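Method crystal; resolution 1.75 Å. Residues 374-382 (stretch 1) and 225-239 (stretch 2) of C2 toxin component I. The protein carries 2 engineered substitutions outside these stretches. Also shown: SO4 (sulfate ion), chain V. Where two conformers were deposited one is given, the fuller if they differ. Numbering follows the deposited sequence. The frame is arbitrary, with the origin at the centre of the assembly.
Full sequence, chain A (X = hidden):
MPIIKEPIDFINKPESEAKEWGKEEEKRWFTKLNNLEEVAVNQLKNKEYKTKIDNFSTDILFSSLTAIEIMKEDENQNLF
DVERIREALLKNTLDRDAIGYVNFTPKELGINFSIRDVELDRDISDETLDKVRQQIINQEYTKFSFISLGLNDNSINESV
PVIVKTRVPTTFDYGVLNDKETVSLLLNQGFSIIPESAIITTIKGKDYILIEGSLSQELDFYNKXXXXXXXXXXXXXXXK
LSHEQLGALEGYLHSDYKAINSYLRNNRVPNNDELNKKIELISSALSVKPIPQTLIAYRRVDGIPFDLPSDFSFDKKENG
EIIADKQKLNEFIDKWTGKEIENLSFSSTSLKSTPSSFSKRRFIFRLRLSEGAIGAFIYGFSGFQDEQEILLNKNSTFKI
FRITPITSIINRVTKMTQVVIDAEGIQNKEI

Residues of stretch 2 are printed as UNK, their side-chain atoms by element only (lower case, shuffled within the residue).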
# COMPACT_ATOMS: atom_id res chain seq x y z
N ILE A 374 -0.57 -20.97 -2.73
CA ILE A 374 -0.81 -22.05 -1.81
C ILE A 374 -0.69 -21.54 -0.35
O ILE A 374 0.37 -21.05 0.11
CB ILE A 374 0.19 -23.20 -2.03
CG1 ILE A 374 0.16 -23.70 -3.48
CG2 ILE A 374 -0.09 -24.34 -0.98
CD1 ILE A 374 -1.22 -24.20 -4.02
N GLY A 375 -1.82 -21.59 0.34
CA GLY A 375 -1.96 -21.03 1.67
C GLY A 375 -3.41 -21.16 2.09
O GLY A 375 -4.27 -21.52 1.29
N ALA A 376 -3.69 -20.84 3.36
CA ALA A 376 -5.07 -20.89 3.85
C ALA A 376 -5.21 -19.90 4.97
O ALA A 376 -4.30 -19.71 5.79
CB ALA A 376 -5.40 -22.30 4.38
N PHE A 377 -6.40 -19.32 5.05
CA PHE A 377 -6.75 -18.57 6.27
C PHE A 377 -7.09 -19.60 7.33
O PHE A 377 -7.84 -20.54 7.10
CB PHE A 377 -7.98 -17.68 5.96
CG PHE A 377 -8.35 -16.68 7.02
CD1 PHE A 377 -8.88 -17.09 8.29
CD2 PHE A 377 -8.20 -15.34 6.77
CE1 PHE A 377 -9.24 -16.15 9.26
CE2 PHE A 377 -8.58 -14.36 7.71
CZ PHE A 377 -9.14 -14.77 8.97
N ILE A 378 -6.49 -19.41 8.52
CA ILE A 378 -6.68 -20.33 9.64
C ILE A 378 -7.99 -19.96 10.31
O ILE A 378 -8.06 -19.22 11.31
CB ILE A 378 -5.45 -20.23 10.56
CG1 ILE A 378 -4.17 -20.55 9.75
CG2 ILE A 378 -5.61 -21.18 11.78
CD1 ILE A 378 -4.12 -21.89 9.05
N TYR A 379 -9.07 -20.50 9.71
CA TYR A 379 -10.44 -20.26 10.16
C TYR A 379 -11.01 -21.59 10.62
O TYR A 379 -10.85 -22.58 9.91
CB TYR A 379 -11.31 -19.66 9.04
CG TYR A 379 -12.68 -19.26 9.55
CD1 TYR A 379 -12.87 -18.04 10.15
CD2 TYR A 379 -13.80 -20.12 9.43
CE1 TYR A 379 -14.11 -17.66 10.69
CE2 TYR A 379 -15.06 -19.74 9.97
CZ TYR A 379 -15.20 -18.52 10.59
OH TYR A 379 -16.43 -18.11 11.13
N GLY A 380 -11.66 -21.60 11.79
CA GLY A 380 -12.29 -22.86 12.25
C GLY A 380 -11.42 -23.55 13.30
O GLY A 380 -11.81 -24.61 13.85
N PHE A 381 -10.27 -22.96 13.60
CA PHE A 381 -9.28 -23.55 14.52
C PHE A 381 -9.33 -22.91 15.91
O PHE A 381 -9.17 -21.68 16.05
CB PHE A 381 -7.88 -23.38 13.92
CG PHE A 381 -7.66 -24.15 12.67
CD1 PHE A 381 -7.99 -23.61 11.43
CD2 PHE A 381 -7.14 -25.46 12.73
CE1 PHE A 381 -7.79 -24.37 10.23
CE2 PHE A 381 -6.94 -26.19 11.56
CZ PHE A 381 -7.26 -25.65 10.32
N SER A 382 -9.58 -23.72 16.95
CA SER A 382 -9.61 -23.21 18.35
C SER A 382 -8.32 -22.44 18.67
O SER A 382 -7.23 -22.89 18.34
CB SER A 382 -9.72 -24.42 19.33
OG SER A 382 -10.79 -25.25 18.95
N UNK A 225 -8.25 -5.44 9.22
CA UNK A 225 -8.37 -6.90 8.90
C UNK A 225 -9.78 -7.20 8.41
O UNK A 225 -10.58 -6.28 8.17
N UNK A 226 -10.08 -8.50 8.30
CA UNK A 226 -11.43 -8.95 7.96
C UNK A 226 -11.57 -10.40 8.36
O UNK A 226 -11.22 -11.30 7.60
c UNK A 226 -11.69 -8.85 6.44
o UNK A 226 -13.03 -9.25 6.11
N UNK A 227 -12.15 -10.62 9.53
CA UNK A 227 -12.46 -11.99 9.89
C UNK A 227 -13.51 -12.51 8.91
O UNK A 227 -13.48 -13.70 8.59
o UNK A 227 -11.05 -13.92 11.99
c UNK A 227 -13.00 -12.01 11.30
o UNK A 227 -12.40 -15.46 12.55
c UNK A 227 -12.20 -14.31 12.14
c UNK A 227 -13.37 -13.42 11.79
N UNK A 228 -14.42 -11.63 8.45
CA UNK A 228 -15.47 -12.06 7.50
C UNK A 228 -14.90 -12.66 6.24
O UNK A 228 -15.51 -13.60 5.70
c UNK A 228 -16.44 -10.87 7.13
N UNK A 229 -13.79 -12.11 5.75
CA UNK A 229 -13.13 -12.69 4.55
C UNK A 229 -12.70 -14.12 4.82
O UNK A 229 -12.90 -15.02 3.99
c UNK A 229 -11.37 -12.30 2.79
c UNK A 229 -8.62 -15.17 1.30
c UNK A 229 -10.42 -13.35 2.54
c UNK A 229 -8.76 -15.14 2.73
n UNK A 229 -11.07 -12.46 0.57
c UNK A 229 -10.24 -13.41 1.12
c UNK A 229 -11.76 -11.82 1.55
c UNK A 229 -11.91 -11.85 4.12
c UNK A 229 -9.66 -14.22 3.36
c UNK A 229 -9.34 -14.28 0.49
N UNK A 230 -12.08 -14.34 5.98
CA UNK A 230 -11.68 -15.69 6.36
C UNK A 230 -12.90 -16.60 6.51
O UNK A 230 -12.89 -17.75 6.06
N UNK A 231 -13.97 -16.12 7.14
CA UNK A 231 -15.18 -16.96 7.30
C UNK A 231 -15.82 -17.33 5.96
O UNK A 231 -16.25 -18.47 5.78
c UNK A 231 -16.24 -16.22 8.21
N UNK A 232 -15.90 -16.36 5.03
CA UNK A 232 -16.56 -16.55 3.73
C UNK A 232 -15.78 -17.54 2.90
O UNK A 232 -16.36 -18.38 2.20
o UNK A 232 -16.25 -12.42 2.40
c UNK A 232 -16.58 -15.20 2.97
o UNK A 232 -17.80 -11.87 3.87
c UNK A 232 -17.56 -14.22 3.50
c UNK A 232 -17.17 -12.74 3.22
N UNK A 233 -14.45 -17.43 2.95
CA UNK A 233 -13.57 -18.15 2.05
C UNK A 233 -13.00 -19.44 2.61
O UNK A 233 -12.57 -20.29 1.84
c UNK A 233 -12.49 -17.21 1.57
n UNK A 233 -13.21 -14.90 1.06
o UNK A 233 -13.43 -16.49 -0.55
c UNK A 233 -13.07 -16.15 0.61
N UNK A 234 -12.97 -19.52 3.94
CA UNK A 234 -12.40 -20.69 4.62
C UNK A 234 -13.33 -21.27 5.68
O UNK A 234 -12.90 -22.11 6.50
c UNK A 234 -9.03 -18.82 2.30
c UNK A 234 -9.27 -21.30 3.62
o UNK A 234 -7.49 -19.83 0.79
c UNK A 234 -8.31 -19.91 1.89
c UNK A 234 -11.01 -20.34 5.23
c UNK A 234 -8.43 -21.18 2.51
c UNK A 234 -9.87 -18.93 3.38
c UNK A 234 -10.01 -20.18 4.07
N UNK A 235 -14.60 -20.86 5.67
CA UNK A 235 -15.57 -21.51 6.55
C UNK A 235 -15.58 -23.02 6.40
O UNK A 235 -15.54 -23.74 7.43
N UNK A 236 -15.62 -23.52 5.16
CA UNK A 236 -15.69 -24.96 4.93
C UNK A 236 -14.33 -25.63 4.84
O UNK A 236 -14.24 -26.80 4.48
o UNK A 236 -14.93 -24.30 2.39
c UNK A 236 -16.59 -25.31 3.73
o UNK A 236 -16.69 -25.13 1.35
c UNK A 236 -16.01 -24.88 2.40
N UNK A 237 -13.28 -24.90 5.19
CA UNK A 237 -11.91 -25.39 4.98
C UNK A 237 -11.66 -26.70 5.76
O UNK A 237 -11.20 -27.69 5.16
c UNK A 237 -7.62 -25.49 3.82
o UNK A 237 -5.47 -25.84 4.75
c UNK A 237 -6.79 -25.48 4.93
c UNK A 237 -9.46 -24.73 5.22
c UNK A 237 -7.25 -25.09 6.17
c UNK A 237 -10.90 -24.30 5.35
c UNK A 237 -8.59 -24.68 6.31
c UNK A 237 -8.97 -25.10 3.98
N UNK A 238 -11.96 -26.75 7.06
CA UNK A 238 -11.70 -27.98 7.81
C UNK A 238 -12.50 -29.17 7.26
O UNK A 238 -11.98 -30.30 7.18
c UNK A 238 -11.86 -27.75 9.34
c UNK A 238 -11.85 -29.10 10.16
c UNK A 238 -10.82 -26.39 11.28
c UNK A 238 -10.71 -26.82 9.80
N UNK A 239 -13.75 -28.92 6.82
CA UNK A 239 -14.60 -29.97 6.26
C UNK A 239 -13.91 -30.58 5.04
O UNK A 239 -14.25 -31.69 4.67
c UNK A 239 -15.97 -29.41 5.86
o UNK A 239 -15.92 -28.78 4.56
S SO4 V . -15.29 -8.85 10.78
O1 SO4 V . -16.05 -7.64 10.39
O2 SO4 V . -16.06 -9.91 10.19
O3 SO4 V . -13.92 -8.90 10.30
O4 SO4 V . -15.37 -9.12 12.21
O HOH W 1 -10.33 -17.58 12.75
O HOH W 2 -12.93 -23.93 8.70

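Position 225 has no side-chain atoms, and its phi of 67° favours what that implies: Gly225, out of reach of stretch 1. Position 226 carries one carbon and one oxygen. That oxygen accepts from the backbone N of position 229 at 3.0 Å, capping the helix: Ser226.

Position 227 has three carbons, the third bearing two oxygens. One of these lies 3.4 Å from Tyr379 CE1, near the plane of that ring, and the other 3.7 Å from Phe377 CZ, also at a ring edge; this is Glu227. Its backbone N gives a weak bond to sulfate O3 at 2.6 Å, the ion probably coming from the crystallisation liquor. Position 228, a single carbon pointing away, is Ala228.

Position 229 holds one carbon and then fused five- and six-membered rings with eight carbons and one nitrogen: Trp229. The edge of its ring system meets Phe377, CE3 to CD2 at 3.9 Å. Position 230 again has no side-chain atoms. Its CA sits 3.4 Å from the centroid of the Phe377 ring, almost on the normal, and an ideal CB would lie 2.3 Å from Phe377 CE1, a clash. Gly230 is what lets the ring lie flat against the helix backbone.

One carbon at position 231, 3.5 Å from Tyr379 CZ, gives Ala231; its CA stands over the Tyr379 ring, 3.6 Å from the centroid. Position 232 has three carbons, the last with two oxygens, and touches nothing of stretch 1: Glu232, pointing away. Position 233 has two carbons, the second carrying one oxygen and one nitrogen. The nitrogen donates to Trp229 O at 2.9 Å, so this is Asn233.

Position 234 is one carbon and a six-carbon ring bearing an oxygen, its face turned to the backbone of Ala376 and Phe377: Tyr234, with CD2 3.4 Å from Phe377 CB. Position 235, without side-chain atoms, is Gly235; its CA is 3.7 Å from Tyr379 CD2, and an ideal CB would clash with Ala231 O at 2.6 Å. Position 236, two carbons with two oxygens on the second, is Asp236, directed away.

Position 237 repeats the oxygen-bearing six-carbon ring, now with a face over Ala376 CB: Tyr237, whose CZ lies 3.5 Å from that CB. Position 238 has four carbons, forked at the first, one arm two carbons long: Ile238. Its CD1 covers the Phe381 ring, 3.7 Å from the centroid, and comes 3.3 Å from Gly380 O. Position 239, one carbon and one oxygen, is Ser239, whose OG donates to Asp236 O at 2.6 Å.

The contact works by packing, with no direct hydrogen bond across it. Small residues, Gly230 and Ala231, offer CA atoms to aromatic faces, while Tyr234 and Tyr237 cover Ala376. Water joins the polar margins: water 1 lies 3.0 Å from Glu227 OE2 and 3.1 Å from Ile378 O, and water 2 lies 2.9 Å from Tyr234 O and 2.8 Å from Tyr379 O, so each links the two stretches. Phe377 N, under the Tyr234 face, is left without a partner.

Stretch 2 (225-239) GSEAWGAENYGDYIS
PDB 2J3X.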